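Long-range contacts in periplasmic binding protein (Agrobacterium tumefaciens str. B6, PDB 5L9G), which binds the opine mannopine in the periplasm and probably delivers it to an ABC transporter for import: residues I79-K88 against P108-V116; V146-N157 against L197-E206. One frame throughout, in Å; residues are numbered along the deposited sequence.

Contact 1 of 2, residues I79-K88 against P108-V116; sequences IGIADEPQAK and PGSVTDSFV. With MO0 (mannopine), chain C.
Phe-115 reaches across to strand 76-80 and the turn after it, its CG anti to the backbone N (chi1 171°). Followed outward, its CB rests on Glu-84 CG at 3.7 Å; along one side of the ring CD2 lies against Ile-79 CG1, and CE2 meets Ile-79 O edge-on, in the ring plane, at 3.5 Å. The tip, CZ, abuts Ile-81 CA at 3.7 Å, while CE1 touches CG1 of the same isoleucine, whose side chain crosses the phenylalanine at about a right angle and carries CD1 on to Gly-109 O. Beyond this apolar patch lies a salt-bridge network anchoring helix 84-89 to the turn between strands 111-112 and 115-128. Lys-88 NZ holds Glu-84 OE1 on its syn side at 2.8 Å and Asp-113 OD1 at 2.9 Å, probably easing the repulsion between the two carboxylates. Lys-88 NZ and Ser-114 OG reach Asp-113 OD1 from opposite faces of its carboxylate plane. Thr-112 OG1 gives a weak bond to Glu-84 OE1 and accepts from Ser-114 N, an ST turn. On the ligand side, Gly-80 N donates to mannopine OAB at 2.8 Å, and this hydroxyl donates to Asp-83 OD2.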
# COMPACT_ATOMS: atom_id res chain seq x y z
N ILE A 79 6.72 2.51 -4.95
CA ILE A 79 5.60 1.77 -5.53
C ILE A 79 5.21 0.58 -4.65
O ILE A 79 5.96 0.20 -3.74
CB ILE A 79 5.90 1.31 -7.00
CG1 ILE A 79 7.14 0.38 -7.08
CG2 ILE A 79 6.01 2.54 -7.95
CD1 ILE A 79 7.30 -0.42 -8.43
N GLY A 80 4.04 -0.00 -4.93
CA GLY A 80 3.60 -1.21 -4.24
C GLY A 80 4.23 -2.42 -4.93
O GLY A 80 4.44 -2.40 -6.15
N ILE A 81 4.55 -3.46 -4.16
CA ILE A 81 5.17 -4.69 -4.69
C ILE A 81 4.38 -5.29 -5.86
O ILE A 81 4.98 -5.92 -6.73
CB ILE A 81 5.42 -5.73 -3.55
CG1 ILE A 81 6.40 -6.84 -3.99
CG2 ILE A 81 4.09 -6.29 -2.98
CD1 ILE A 81 6.89 -7.82 -2.89
N ALA A 82 3.04 -5.16 -5.84
CA ALA A 82 2.18 -5.75 -6.87
C ALA A 82 2.10 -4.91 -8.15
O ALA A 82 1.57 -5.40 -9.15
CB ALA A 82 0.79 -6.07 -6.31
N ASP A 83 2.63 -3.65 -8.13
CA ASP A 83 2.71 -2.84 -9.36
C ASP A 83 4.06 -3.06 -10.04
O ASP A 83 4.22 -2.72 -11.21
CB ASP A 83 2.51 -1.34 -9.08
CG ASP A 83 1.06 -0.91 -9.06
OD1 ASP A 83 0.24 -1.57 -9.75
OD2 ASP A 83 0.75 0.08 -8.39
N GLU A 84 5.05 -3.61 -9.30
CA GLU A 84 6.40 -3.85 -9.81
C GLU A 84 6.40 -4.74 -11.08
O GLU A 84 7.06 -4.35 -12.05
CB GLU A 84 7.32 -4.40 -8.70
CG GLU A 84 8.77 -4.60 -9.14
CD GLU A 84 9.15 -5.96 -9.71
OE1 GLU A 84 10.24 -6.02 -10.31
OE2 GLU A 84 8.42 -6.96 -9.52
N PRO A 85 5.67 -5.89 -11.15
CA PRO A 85 5.72 -6.68 -12.40
C PRO A 85 5.25 -5.94 -13.65
O PRO A 85 5.96 -5.96 -14.65
CB PRO A 85 4.86 -7.90 -12.07
CG PRO A 85 4.85 -7.99 -10.56
CD PRO A 85 4.85 -6.56 -10.12
N GLN A 86 4.09 -5.24 -13.59
CA GLN A 86 3.58 -4.50 -14.75
C GLN A 86 4.44 -3.28 -15.11
O GLN A 86 4.59 -2.98 -16.30
CB GLN A 86 2.09 -4.15 -14.62
CG GLN A 86 1.71 -3.15 -13.52
CD GLN A 86 0.23 -2.86 -13.51
OE1 GLN A 86 -0.44 -2.84 -14.56
NE2 GLN A 86 -0.32 -2.67 -12.33
N ALA A 87 5.04 -2.60 -14.10
CA ALA A 87 5.93 -1.46 -14.33
C ALA A 87 7.22 -1.94 -15.02
O ALA A 87 7.65 -1.33 -16.01
CB ALA A 87 6.26 -0.75 -13.02
N LYS A 88 7.79 -3.06 -14.54
CA LYS A 88 8.99 -3.67 -15.13
C LYS A 88 8.75 -4.13 -16.58
O LYS A 88 9.60 -3.91 -17.44
CB LYS A 88 9.47 -4.86 -14.25
CG LYS A 88 10.76 -5.52 -14.74
CD LYS A 88 11.51 -6.24 -13.62
CE LYS A 88 10.89 -7.53 -13.17
NZ LYS A 88 11.47 -7.98 -11.88
N PRO A 108 11.26 -12.83 2.18
CA PRO A 108 11.47 -13.48 0.87
C PRO A 108 10.52 -12.92 -0.19
O PRO A 108 9.35 -12.65 0.10
CB PRO A 108 11.23 -14.97 1.15
CG PRO A 108 10.42 -15.02 2.37
CD PRO A 108 10.77 -13.80 3.19
N GLY A 109 11.07 -12.68 -1.38
CA GLY A 109 10.34 -12.13 -2.52
C GLY A 109 10.14 -10.62 -2.49
O GLY A 109 9.67 -10.04 -3.47
N SER A 110 10.53 -9.95 -1.37
CA SER A 110 10.35 -8.50 -1.20
C SER A 110 11.43 -7.64 -1.90
O SER A 110 11.31 -6.41 -1.92
CB SER A 110 10.24 -8.15 0.27
OG SER A 110 11.51 -8.15 0.91
N VAL A 111 12.47 -8.29 -2.46
CA VAL A 111 13.54 -7.61 -3.19
C VAL A 111 13.66 -8.28 -4.57
O VAL A 111 13.92 -9.48 -4.64
CB VAL A 111 14.89 -7.59 -2.41
CG1 VAL A 111 16.00 -6.93 -3.25
CG2 VAL A 111 14.75 -6.89 -1.06
N THR A 112 13.42 -7.52 -5.65
CA THR A 112 13.53 -8.05 -7.02
C THR A 112 14.74 -7.37 -7.66
O THR A 112 15.40 -6.57 -7.00
CB THR A 112 12.23 -7.77 -7.82
OG1 THR A 112 12.18 -6.39 -8.19
CG2 THR A 112 10.94 -8.18 -7.08
N ASP A 113 15.00 -7.65 -8.96
CA ASP A 113 16.11 -6.98 -9.67
C ASP A 113 15.81 -5.48 -9.93
O ASP A 113 16.69 -4.76 -10.40
CB ASP A 113 16.40 -7.69 -11.01
CG ASP A 113 15.25 -7.74 -12.01
OD1 ASP A 113 14.22 -7.07 -11.78
OD2 ASP A 113 15.40 -8.43 -13.04
N SER A 114 14.56 -5.02 -9.63
CA SER A 114 14.11 -3.65 -9.91
C SER A 114 13.39 -2.97 -8.74
O SER A 114 12.83 -1.89 -8.92
CB SER A 114 13.18 -3.67 -11.12
OG SER A 114 13.82 -4.27 -12.23
N PHE A 115 13.40 -3.58 -7.55
CA PHE A 115 12.63 -3.09 -6.41
C PHE A 115 13.24 -3.55 -5.10
O PHE A 115 13.62 -4.72 -4.98
CB PHE A 115 11.19 -3.64 -6.55
CG PHE A 115 10.20 -3.46 -5.42
CD1 PHE A 115 10.15 -4.37 -4.37
CD2 PHE A 115 9.28 -2.42 -5.45
CE1 PHE A 115 9.21 -4.22 -3.34
CE2 PHE A 115 8.33 -2.29 -4.43
CZ PHE A 115 8.29 -3.20 -3.39
N VAL A 116 13.29 -2.63 -4.12
CA VAL A 116 13.77 -2.90 -2.76
C VAL A 116 12.65 -2.50 -1.79
O VAL A 116 12.27 -1.33 -1.74
CB VAL A 116 15.12 -2.20 -2.40
CG1 VAL A 116 15.52 -2.52 -0.96
CG2 VAL A 116 16.24 -2.60 -3.35
OAB MO0 C . 2.58 1.61 -6.75
CAF MO0 C . 2.00 2.88 -6.80
CAG MO0 C . 1.04 3.15 -5.65
OAC MO0 C . -0.23 2.72 -5.99
CAH MO0 C . 1.52 2.65 -4.31
OAM MO0 C . 2.77 3.15 -3.99
CAI MO0 C . 0.54 2.85 -3.15
OAD MO0 C . 0.30 4.21 -2.93
CAJ MO0 C . 0.98 2.13 -1.90
OAE MO0 C . 1.08 0.76 -2.18
CAK MO0 C . 0.10 2.39 -0.67
N MO0 C . 0.96 2.77 0.46
CA MO0 C . 0.23 2.82 1.75
C MO0 C . -0.06 4.25 2.13
O MO0 C . 0.19 5.16 1.31
CB MO0 C . 0.95 2.09 2.86
CG MO0 C . 2.11 2.88 3.42
CD MO0 C . 3.11 2.03 4.13
OE1 MO0 C . 3.06 2.00 5.53
NE2 MO0 C . 3.99 1.37 3.55
OXT MO0 C . -0.61 4.54 3.24

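Contact 2 of 2, residues V146-N157 against L197-E206; sequences VKKFPGKRALWN and LAPSVSVWWE
Trp-156 and Trp-205 form the dense end of this contact: the five-membered ring of Trp-156 lies in an offset stack on the six-membered ring of Trp-205, centroids 4.2 Å apart and planes 15° from parallel. Trp-156 CA adds a CH-pi contact over the five-membered ring of Trp-205, and Trp-226 meets both indoles edge-to-face, backing Trp-156 where it lines the mannopine pocket. A chi1 of 63° folds the Trp-205 indole back over the neighbouring strand; its NE1 is satisfied by Ile-224 O. Leu-155 points to the other side of the sheet, its CD1 3.7 Å from Val-201 CG2 and its CB against Trp-204 CZ3. Parallel strands 153-156 and 201-205 form a beta-alpha-beta crossover, the register shifting by one residue at a bulge between Arg-153 and Ala-154, where Arg-153 O accepts from Ser-202 N at 2.9 Å; strand 222-226 flanks 153-156 on its other edge. Buried Arg-153 curls back to grip Phe-149 O with NH1 and NH2, NH2 also donating to Gly-151 O; NE, hydrogen-bonded to Phe-143 O, has Leu-197 CD1 beside it, and Val-146 CG2 sits 3.8 Å above the centre of the guanidinium plane. Toward solvent the packing thins. Lys-152 runs CB to CD along Ser-202 before its ammonium end departs, and Asn-157 ND2 skims Glu-206 CG. A water 2.6 Å from both Asn-157 OD1 and Glu-206 O weakly accepts from Trp-156 NE1.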
# COMPACT_ATOMS: atom_id res chain seq x y z
N VAL A 146 -24.91 -4.79 3.10
CA VAL A 146 -25.63 -3.52 3.21
C VAL A 146 -26.93 -3.67 4.02
O VAL A 146 -27.40 -2.69 4.61
CB VAL A 146 -25.84 -2.86 1.81
CG1 VAL A 146 -26.56 -1.52 1.92
CG2 VAL A 146 -24.49 -2.68 1.11
N LYS A 147 -27.47 -4.89 4.10
CA LYS A 147 -28.66 -5.16 4.90
C LYS A 147 -28.30 -5.17 6.39
O LYS A 147 -28.95 -4.48 7.17
CB LYS A 147 -29.37 -6.46 4.47
CG LYS A 147 -30.23 -6.38 3.17
CD LYS A 147 -31.40 -5.36 3.20
CE LYS A 147 -32.76 -6.01 3.15
NZ LYS A 147 -33.84 -5.00 3.18
N LYS A 148 -27.26 -5.93 6.79
CA LYS A 148 -26.85 -6.02 8.19
C LYS A 148 -26.16 -4.73 8.66
O LYS A 148 -26.38 -4.29 9.80
CB LYS A 148 -25.99 -7.27 8.46
CG LYS A 148 -25.69 -7.51 9.94
CD LYS A 148 -25.19 -8.92 10.21
CE LYS A 148 -24.32 -9.01 11.44
NZ LYS A 148 -25.04 -8.64 12.69
N PHE A 149 -25.35 -4.10 7.76
CA PHE A 149 -24.65 -2.86 8.07
C PHE A 149 -24.98 -1.77 7.05
O PHE A 149 -24.16 -1.50 6.17
CB PHE A 149 -23.13 -3.10 8.17
CG PHE A 149 -22.74 -4.10 9.23
CD1 PHE A 149 -22.53 -3.71 10.54
CD2 PHE A 149 -22.55 -5.44 8.89
CE1 PHE A 149 -22.16 -4.64 11.52
CE2 PHE A 149 -22.19 -6.38 9.87
CZ PHE A 149 -22.00 -5.97 11.18
N PRO A 150 -26.17 -1.12 7.14
CA PRO A 150 -26.48 -0.04 6.19
C PRO A 150 -25.51 1.11 6.38
O PRO A 150 -25.10 1.38 7.50
CB PRO A 150 -27.90 0.39 6.57
CG PRO A 150 -28.44 -0.70 7.43
CD PRO A 150 -27.26 -1.31 8.12
N GLY A 151 -25.15 1.77 5.29
CA GLY A 151 -24.25 2.91 5.37
C GLY A 151 -23.37 3.15 4.17
O GLY A 151 -23.32 2.35 3.23
N LYS A 152 -22.70 4.29 4.21
CA LYS A 152 -21.81 4.76 3.16
C LYS A 152 -20.46 4.06 3.24
O LYS A 152 -19.78 4.14 4.26
CB LYS A 152 -21.62 6.28 3.27
CG LYS A 152 -22.89 7.11 3.06
CD LYS A 152 -22.58 8.59 3.30
CE LYS A 152 -23.82 9.44 3.43
NZ LYS A 152 -24.51 9.64 2.12
N ARG A 153 -20.08 3.38 2.15
CA ARG A 153 -18.80 2.71 1.98
C ARG A 153 -17.82 3.59 1.19
O ARG A 153 -18.24 4.34 0.31
CB ARG A 153 -18.98 1.41 1.19
CG ARG A 153 -19.34 0.18 2.07
CD ARG A 153 -20.81 -0.06 2.16
NE ARG A 153 -21.09 -1.30 2.89
CZ ARG A 153 -22.09 -1.42 3.77
NH1 ARG A 153 -22.26 -2.55 4.43
NH2 ARG A 153 -22.89 -0.39 4.01
N ALA A 154 -16.51 3.44 1.46
CA ALA A 154 -15.48 4.07 0.65
C ALA A 154 -14.44 3.03 0.30
O ALA A 154 -14.01 2.26 1.16
CB ALA A 154 -14.86 5.25 1.37
N LEU A 155 -14.07 2.97 -0.98
CA LEU A 155 -13.09 2.01 -1.49
C LEU A 155 -12.09 2.79 -2.31
O LEU A 155 -12.38 3.91 -2.73
CB LEU A 155 -13.76 0.96 -2.39
CG LEU A 155 -14.50 -0.22 -1.74
CD1 LEU A 155 -15.78 0.23 -1.14
CD2 LEU A 155 -14.86 -1.28 -2.80
N TRP A 156 -10.91 2.21 -2.56
CA TRP A 156 -9.85 2.84 -3.34
C TRP A 156 -10.28 2.95 -4.81
O TRP A 156 -11.06 2.12 -5.30
CB TRP A 156 -8.59 1.96 -3.25
CG TRP A 156 -7.30 2.62 -3.68
CD1 TRP A 156 -7.04 3.96 -3.82
CD2 TRP A 156 -6.07 1.94 -3.98
NE1 TRP A 156 -5.74 4.15 -4.21
CE2 TRP A 156 -5.11 2.93 -4.28
CE3 TRP A 156 -5.68 0.59 -3.99
CZ2 TRP A 156 -3.79 2.61 -4.62
CZ3 TRP A 156 -4.38 0.27 -4.32
CH2 TRP A 156 -3.45 1.27 -4.66
N ASN A 157 -9.75 3.95 -5.55
CA ASN A 157 -10.07 4.05 -6.97
C ASN A 157 -9.10 3.20 -7.82
O ASN A 157 -9.12 3.28 -9.05
CB ASN A 157 -10.11 5.52 -7.45
CG ASN A 157 -8.75 6.14 -7.55
OD1 ASN A 157 -7.83 5.74 -6.84
ND2 ASN A 157 -8.60 7.09 -8.47
N LEU A 197 -22.11 -3.96 -4.72
CA LEU A 197 -21.83 -3.02 -3.62
C LEU A 197 -21.79 -1.56 -4.08
O LEU A 197 -22.17 -0.68 -3.31
CB LEU A 197 -20.50 -3.39 -2.93
CG LEU A 197 -20.13 -2.56 -1.67
CD1 LEU A 197 -21.06 -2.87 -0.48
CD2 LEU A 197 -18.68 -2.76 -1.28
N ALA A 198 -21.30 -1.31 -5.33
CA ALA A 198 -21.09 0.02 -5.91
C ALA A 198 -22.18 1.09 -5.58
O ALA A 198 -21.76 2.19 -5.20
CB ALA A 198 -20.85 -0.07 -7.41
N PRO A 199 -23.52 0.83 -5.61
CA PRO A 199 -24.47 1.90 -5.24
C PRO A 199 -24.36 2.41 -3.80
O PRO A 199 -24.78 3.54 -3.53
CB PRO A 199 -25.84 1.27 -5.51
CG PRO A 199 -25.57 0.16 -6.47
CD PRO A 199 -24.24 -0.38 -6.04
N SER A 200 -23.75 1.61 -2.89
CA SER A 200 -23.55 1.99 -1.49
C SER A 200 -22.18 2.63 -1.27
O SER A 200 -21.86 3.00 -0.12
CB SER A 200 -23.73 0.79 -0.57
OG SER A 200 -25.08 0.35 -0.66
N VAL A 201 -21.37 2.76 -2.35
CA VAL A 201 -20.04 3.37 -2.28
C VAL A 201 -20.19 4.87 -2.53
O VAL A 201 -20.42 5.27 -3.67
CB VAL A 201 -18.99 2.71 -3.21
CG1 VAL A 201 -17.62 3.38 -3.07
CG2 VAL A 201 -18.88 1.20 -2.94
N SER A 202 -20.11 5.68 -1.47
CA SER A 202 -20.26 7.14 -1.56
C SER A 202 -19.05 7.86 -2.14
O SER A 202 -19.20 8.93 -2.75
CB SER A 202 -20.61 7.74 -0.20
OG SER A 202 -19.59 7.52 0.77
N VAL A 203 -17.84 7.30 -1.95
CA VAL A 203 -16.60 7.92 -2.42
C VAL A 203 -15.59 6.85 -2.79
O VAL A 203 -15.41 5.87 -2.05
CB VAL A 203 -16.02 8.93 -1.36
CG1 VAL A 203 -16.03 8.33 0.01
CG2 VAL A 203 -14.63 9.46 -1.74
N TRP A 204 -14.92 7.04 -3.94
CA TRP A 204 -13.83 6.18 -4.40
C TRP A 204 -12.59 7.03 -4.09
O TRP A 204 -12.23 7.94 -4.85
CB TRP A 204 -13.97 5.85 -5.89
CG TRP A 204 -15.25 5.16 -6.23
CD1 TRP A 204 -16.38 5.74 -6.73
CD2 TRP A 204 -15.54 3.75 -6.12
NE1 TRP A 204 -17.37 4.79 -6.90
CE2 TRP A 204 -16.87 3.56 -6.58
CE3 TRP A 204 -14.82 2.63 -5.66
CZ2 TRP A 204 -17.48 2.30 -6.59
CZ3 TRP A 204 -15.42 1.38 -5.69
CH2 TRP A 204 -16.74 1.22 -6.15
N TRP A 205 -12.02 6.81 -2.88
CA TRP A 205 -10.90 7.63 -2.41
C TRP A 205 -9.66 7.41 -3.27
O TRP A 205 -9.44 6.31 -3.78
CB TRP A 205 -10.64 7.45 -0.91
CG TRP A 205 -10.24 6.06 -0.52
CD1 TRP A 205 -11.05 5.07 -0.06
CD2 TRP A 205 -8.91 5.53 -0.53
NE1 TRP A 205 -10.30 3.93 0.20
CE2 TRP A 205 -8.99 4.19 -0.10
CE3 TRP A 205 -7.65 6.07 -0.87
CZ2 TRP A 205 -7.86 3.37 -0.01
CZ3 TRP A 205 -6.53 5.25 -0.76
CH2 TRP A 205 -6.64 3.92 -0.36
N GLU A 206 -8.87 8.47 -3.45
CA GLU A 206 -7.70 8.43 -4.34
C GLU A 206 -6.35 8.43 -3.64
O GLU A 206 -5.37 7.93 -4.20
CB GLU A 206 -7.78 9.59 -5.34
CG GLU A 206 -9.09 9.59 -6.10
CD GLU A 206 -9.17 10.53 -7.29
OE1 GLU A 206 -8.14 11.15 -7.63
OE2 GLU A 206 -10.27 10.62 -7.89
O HOH W 1 -5.39 6.53 -6.39

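Contacts 1 and 2 follow one another along the chain and lie on opposite sides of its centre, their own centres 30 Å apart. Their nearest atoms are still about 6 Å apart, because both reach in toward mannopine. Contact 1 brings Ile-79, Gly-80 and Asp-83 to the pocket, whereas contact 2 brings Trp-156, whose side chain is about 4 Å from the ligand. Both reach one branched mixed sheet running between the two lobes of the periplasmic-binding-protein fold, with mannopine between them: strand 115-128, whose start lies in contact 1, pairs with 222-226, which pairs with 153-156 of contact 2. Helix 324-343 packs on both, and Arg-229, Asp-252 and Thr-288 are among the residues completing the ligand's hydrogen bonds.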